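Local coordinates for protein type III Pentaketide Synthase (Neurospora crassa, PDB 3EUO) that probably acts as an acyltransferase of the chalcone and stilbene synthase family, a type III polyketide synthase that builds pentaketide products, at residues M317-D322 / F336-R341; A294-G299 / H327-S332. All blocks are in the same frame, centred on the assembly; numbering follows the deposited sequence.

Contact 1 of 2, residues M317-D322 / F336-R341; sequences MRASYD and FSVLNR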
loop_
_atom_site.group_PDB
_atom_site.type_symbol
_atom_site.label_atom_id
_atom_site.label_comp_id
_atom_site.label_asym_id
_atom_site.label_seq_id
_atom_site.Cartn_x
_atom_site.Cartn_y
_atom_site.Cartn_z
ATOM N N MET A 317 15.502 24.230 11.128
ATOM C CA MET A 317 14.483 23.640 10.263
ATOM C C MET A 317 13.982 24.638 9.210
ATOM O O MET A 317 12.796 24.647 8.889
ATOM C CB MET A 317 13.295 23.151 11.096
ATOM C CG MET A 317 13.590 22.001 12.039
ATOM S SD MET A 317 12.202 21.667 13.161
ATOM C CE MET A 317 11.708 23.284 13.549
ATOM N N ARG A 318 14.891 25.449 8.664
ATOM C CA ARG A 318 14.541 26.541 7.734
ATOM C C ARG A 318 13.735 26.114 6.493
ATOM O O ARG A 318 12.824 26.828 6.057
ATOM C CB ARG A 318 15.803 27.304 7.307
ATOM C CG ARG A 318 16.843 26.450 6.594
ATOM C CD ARG A 318 18.193 27.140 6.594
ATOM N NE ARG A 318 19.263 26.273 6.103
ATOM C CZ ARG A 318 19.866 25.332 6.828
ATOM N NH1 ARG A 318 19.499 25.102 8.086
ATOM N NH2 ARG A 318 20.839 24.612 6.290
ATOM N N ALA A 319 14.079 24.963 5.923
ATOM C CA ALA A 319 13.354 24.431 4.764
ATOM C C ALA A 319 11.939 23.948 5.128
ATOM O O ALA A 319 11.025 24.006 4.302
ATOM C CB ALA A 319 14.160 23.322 4.099
ATOM N N SER A 320 11.772 23.484 6.364
ATOM C CA SER A 320 10.467 23.064 6.882
ATOM C C SER A 320 9.556 24.273 7.023
ATOM O O SER A 320 8.410 24.240 6.596
ATOM C CB SER A 320 10.624 22.366 8.227
ATOM O OG SER A 320 11.386 21.179 8.098
ATOM N N TYR A 321 10.083 25.347 7.609
ATOM C CA TYR A 321 9.371 26.623 7.663
ATOM C C TYR A 321 9.013 27.166 6.287
ATOM O O TYR A 321 7.893 27.642 6.084
ATOM C CB TYR A 321 10.172 27.658 8.460
ATOM C CG TYR A 321 9.884 27.582 9.938
ATOM C CD1 TYR A 321 10.775 26.965 10.813
ATOM C CD2 TYR A 321 8.702 28.109 10.462
ATOM C CE1 TYR A 321 10.503 26.887 12.177
ATOM C CE2 TYR A 321 8.420 28.038 11.821
ATOM C CZ TYR A 321 9.324 27.424 12.674
ATOM O OH TYR A 321 9.046 27.350 14.021
ATOM N N ASP A 322 9.960 27.103 5.355
ATOM C CA ASP A 322 9.758 27.608 4.004
ATOM C C ASP A 322 8.598 26.900 3.309
ATOM O O ASP A 322 7.742 27.547 2.702
ATOM C CB ASP A 322 11.037 27.446 3.176
ATOM C CG ASP A 322 10.891 27.994 1.775
ATOM O OD1 ASP A 322 11.160 29.197 1.584
ATOM O OD2 ASP A 322 10.513 27.224 0.863
ATOM N N PHE A 336 9.861 15.312 0.974
ATOM C CA PHE A 336 10.823 15.380 -0.136
ATOM C C PHE A 336 10.937 16.812 -0.656
ATOM O O PHE A 336 11.999 17.224 -1.136
ATOM C CB PHE A 336 10.478 14.409 -1.280
ATOM C CG PHE A 336 10.505 12.937 -0.894
ATOM C CD1 PHE A 336 11.229 12.483 0.202
ATOM C CD2 PHE A 336 9.823 12.001 -1.680
ATOM C CE1 PHE A 336 11.246 11.124 0.545
ATOM C CE2 PHE A 336 9.839 10.648 -1.356
ATOM C CZ PHE A 336 10.551 10.204 -0.242
ATOM N N SER A 337 9.842 17.563 -0.548
ATOM C CA SER A 337 9.829 18.981 -0.886
ATOM C C SER A 337 10.772 19.761 0.031
ATOM O O SER A 337 11.540 20.604 -0.440
ATOM C CB SER A 337 8.405 19.538 -0.807
ATOM O OG SER A 337 8.362 20.877 -1.249
ATOM N N VAL A 338 10.713 19.458 1.329
ATOM C CA VAL A 338 11.665 19.991 2.316
ATOM C C VAL A 338 13.130 19.633 1.978
ATOM O O VAL A 338 13.995 20.516 1.938
ATOM C CB VAL A 338 11.287 19.550 3.754
ATOM C CG1 VAL A 338 12.364 19.954 4.763
ATOM C CG2 VAL A 338 9.921 20.137 4.153
ATOM N N LEU A 339 13.401 18.356 1.706
ATOM C CA LEU A 339 14.760 17.929 1.347
ATOM C C LEU A 339 15.288 18.559 0.050
ATOM O O LEU A 339 16.492 18.868 -0.058
ATOM C CB LEU A 339 14.859 16.404 1.283
ATOM C CG LEU A 339 14.787 15.686 2.629
ATOM C CD1 LEU A 339 14.584 14.210 2.374
ATOM C CD2 LEU A 339 16.054 15.924 3.452
ATOM N N ASN A 340 14.393 18.757 -0.919
ATOM C CA ASN A 340 14.742 19.438 -2.159
ATOM C C ASN A 340 15.081 20.906 -1.890
ATOM O O ASN A 340 16.088 21.429 -2.372
ATOM C CB ASN A 340 13.588 19.329 -3.164
ATOM C CG ASN A 340 13.962 19.841 -4.547
ATOM O OD1 ASN A 340 15.035 19.533 -5.069
ATOM N ND2 ASN A 340 13.073 20.622 -5.145
ATOM N N ARG A 341 14.238 21.564 -1.103
ATOM C CA ARG A 341 14.429 22.985 -0.810
ATOM C C ARG A 341 15.674 23.227 0.047
ATOM O O ARG A 341 16.366 24.231 -0.135
ATOM C CB ARG A 341 13.181 23.559 -0.134
ATOM C CG ARG A 341 13.238 25.052 0.198
ATOM C CD ARG A 341 13.005 25.934 -1.025
ATOM N NE ARG A 341 12.809 27.327 -0.627
ATOM C CZ ARG A 341 13.532 28.356 -1.059
ATOM N NH1 ARG A 341 14.505 28.175 -1.940
ATOM N NH2 ARG A 341 13.264 29.577 -0.621
#
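In the C-terminal half of this thiolase-type fold, helix 318-327 crosses helix 334-342 with segment axes 8.5 Å apart at closest and N-to-C directions 120° apart. The tight part is buried and makes up just over half of the contact. Ala319 points its methyl at the partner helix, and this CB sits 3.5 Å from Val338 O and 3.9 Å from Val338 CG1. Val338 places CG1 anti to its backbone N, so that branch reaches Ser320 OG at 3.7 Å, while CG2 lies beside Ala319 O and Ser320 CA of the partner helix. The hydroxyl is hydrogen-bonded to Met295 O, which ties helix 318-327 to the edge strand 292-295.

Toward the partly exposed side the apolar packing gives way to a salt bridge between Asp322 and Arg341. A bend at chi2 (78°) brings the arginine side-on to the carboxylate, one nitrogen to each oxygen, while NH1 is claimed by Asp346 and Glu344. The two flat groups are turned 60° apart, so both oxygens are met from above the carboxylate plane, although they stay near the guanidinium plane: Arg341 NE to Asp322 OD2 is 2.7 Å and Arg341 NH2 to Asp322 OD1 is 3.1 Å.

Contact 2 of 2, residues A294-G299 / H327-S332; sequences AMHPGG and HGNSSS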
loop_
_atom_site.group_PDB
_atom_site.type_symbol
_atom_site.label_atom_id
_atom_site.label_comp_id
_atom_site.label_asym_id
_atom_site.label_seq_id
_atom_site.Cartn_x
_atom_site.Cartn_y
_atom_site.Cartn_z
ATOM N N ALA A 294 15.325 18.306 8.741
ATOM C CA ALA A 294 14.274 18.287 7.740
ATOM C C ALA A 294 13.032 17.698 8.413
ATOM O O ALA A 294 12.805 16.485 8.368
ATOM C CB ALA A 294 14.701 17.436 6.543
ATOM N N MET A 295 12.250 18.558 9.063
ATOM C CA MET A 295 11.034 18.122 9.747
ATOM C C MET A 295 9.830 18.225 8.825
ATOM O O MET A 295 9.704 19.198 8.082
ATOM C CB MET A 295 10.782 18.993 10.982
ATOM C CG MET A 295 9.549 18.601 11.799
ATOM S SD MET A 295 9.797 17.119 12.807
ATOM C CE MET A 295 11.413 17.517 13.485
ATOM N N HIS A 296 8.942 17.234 8.874
ATOM C CA HIS A 296 7.653 17.378 8.214
ATOM C C HIS A 296 6.820 18.352 9.043
ATOM O O HIS A 296 6.565 18.099 10.226
ATOM C CB HIS A 296 6.908 16.048 8.084
ATOM C CG HIS A 296 5.531 16.206 7.517
ATOM N ND1 HIS A 296 4.386 15.968 8.247
ATOM C CD2 HIS A 296 5.120 16.635 6.302
ATOM C CE1 HIS A 296 3.328 16.220 7.496
ATOM N NE2 HIS A 296 3.747 16.621 6.309
ATOM N N PRO A 297 6.402 19.472 8.429
ATOM C CA PRO A 297 5.683 20.492 9.184
ATOM C C PRO A 297 4.188 20.176 9.256
ATOM O O PRO A 297 3.380 20.805 8.560
ATOM C CB PRO A 297 5.957 21.759 8.383
ATOM C CG PRO A 297 6.074 21.281 6.950
ATOM C CD PRO A 297 6.584 19.852 7.013
ATOM N N GLY A 298 3.841 19.193 10.088
ATOM C CA GLY A 298 2.458 18.734 10.235
ATOM C C GLY A 298 1.529 19.830 10.729
ATOM O O GLY A 298 0.353 19.865 10.364
ATOM N N GLY A 299 2.078 20.717 11.557
ATOM C CA GLY A 299 1.399 21.917 12.063
ATOM C C GLY A 299 2.454 22.817 12.691
ATOM O O GLY A 299 3.573 22.367 12.954
ATOM N N HIS A 327 3.436 26.858 1.255
ATOM C CA HIS A 327 2.702 25.779 0.572
ATOM C C HIS A 327 1.751 24.985 1.460
ATOM O O HIS A 327 0.879 24.275 0.951
ATOM C CB HIS A 327 3.680 24.814 -0.111
ATOM C CG HIS A 327 4.580 25.477 -1.104
ATOM N ND1 HIS A 327 4.206 25.710 -2.408
ATOM C CD2 HIS A 327 5.831 25.979 -0.974
ATOM C CE1 HIS A 327 5.192 26.314 -3.046
ATOM N NE2 HIS A 327 6.190 26.490 -2.197
ATOM N N GLY A 328 1.918 25.081 2.777
ATOM C CA GLY A 328 1.056 24.325 3.689
ATOM C C GLY A 328 1.554 22.901 3.884
ATOM O O GLY A 328 2.655 22.558 3.465
ATOM N N ASN A 329 0.722 22.077 4.513
ATOM C CA ASN A 329 1.047 20.680 4.799
ATOM C C ASN A 329 0.515 19.791 3.672
ATOM O O ASN A 329 -0.690 19.559 3.575
ATOM C CB ASN A 329 0.437 20.293 6.164
ATOM C CG ASN A 329 0.589 18.812 6.510
ATOM O OD1 ASN A 329 1.066 18.012 5.713
ATOM N ND2 ASN A 329 0.154 18.446 7.715
ATOM N N SER A 330 1.419 19.292 2.826
ATOM C CA SER A 330 1.032 18.460 1.680
ATOM C C SER A 330 1.109 16.969 2.016
ATOM O O SER A 330 1.382 16.144 1.139
ATOM C CB SER A 330 1.904 18.778 0.453
ATOM O OG SER A 330 1.835 20.154 0.117
ATOM N N SER A 331 0.852 16.642 3.286
ATOM C CA SER A 331 0.886 15.265 3.786
ATOM C C SER A 331 2.196 14.559 3.380
ATOM O O SER A 331 3.273 15.141 3.537
ATOM C CB SER A 331 -0.382 14.512 3.358
ATOM O OG SER A 331 -0.400 13.187 3.855
ATOM N N SER A 332 2.121 13.346 2.834
ATOM C CA SER A 332 3.327 12.555 2.550
ATOM C C SER A 332 4.302 13.196 1.552
ATOM O O SER A 332 5.479 12.831 1.521
ATOM C CB SER A 332 2.952 11.153 2.051
ATOM O OG SER A 332 2.407 11.217 0.743
#
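Asn329 OD1 takes two donors in an arrangement consistent with the His-Asn part of the Cys-His-Asn triad of chalcone synthase-like enzymes. The stronger bond is internal: Ser331 N lies 2.8 Å from Asn329 OD1, closing an Asx turn that fixes the amide's rotation. His296 NE2 adds a weak, bent bond (125° at the hydrogen) to the same Asn329 OD1 at 3.1 Å. With the ring and amide planes 73° apart, the oxygen meets the imidazole at its edge. The other end of the amide is held too: Asn329 ND2 gives a weak bond to Gly298 O at 3.0 Å and a hydrogen bond to OD1 of the 3-sulfinoalanine at position 143. That link joins the pair to the oxidised form of what is probably the nucleophilic cysteine. An alanine in place of Asn329 would probably loosen the loop turn and leave the imidazole and modified cysteine less firmly placed, because all four bonds use its amide.

Farther out, His296 and Asn329 both hold CG anti to the backbone N, and the side chains cross at about a right angle. Pro297 centres an inverse gamma turn, and Pro297 O rests 3.8 Å from Asn329 CB.

Both contacts are buried and fold the same run of chain, strand 292-295 and helices 318-327 and 334-342 with the loop between them, but at different depths. The centre of contact 2 lies about 6 Å from the chain centre, that of contact 1 about 11 Å, and the two centres are about 9 Å apart. Contact 1 is helix on helix, apolar inside and ionic where it is partly exposed; contact 2 joins two irregular loops through an imidazole, an amide and backbone carbonyls around the probable active site. Strand 292-295 mediates between them: Met317 SD packs 3.7 Å from Met295 CB, and Leu339 CD2 lies 3.7 Å from Ala294 CB, so the N-cap residue Met317 and, through Leu339, helix 334-342 pack on the strand that leads to His296.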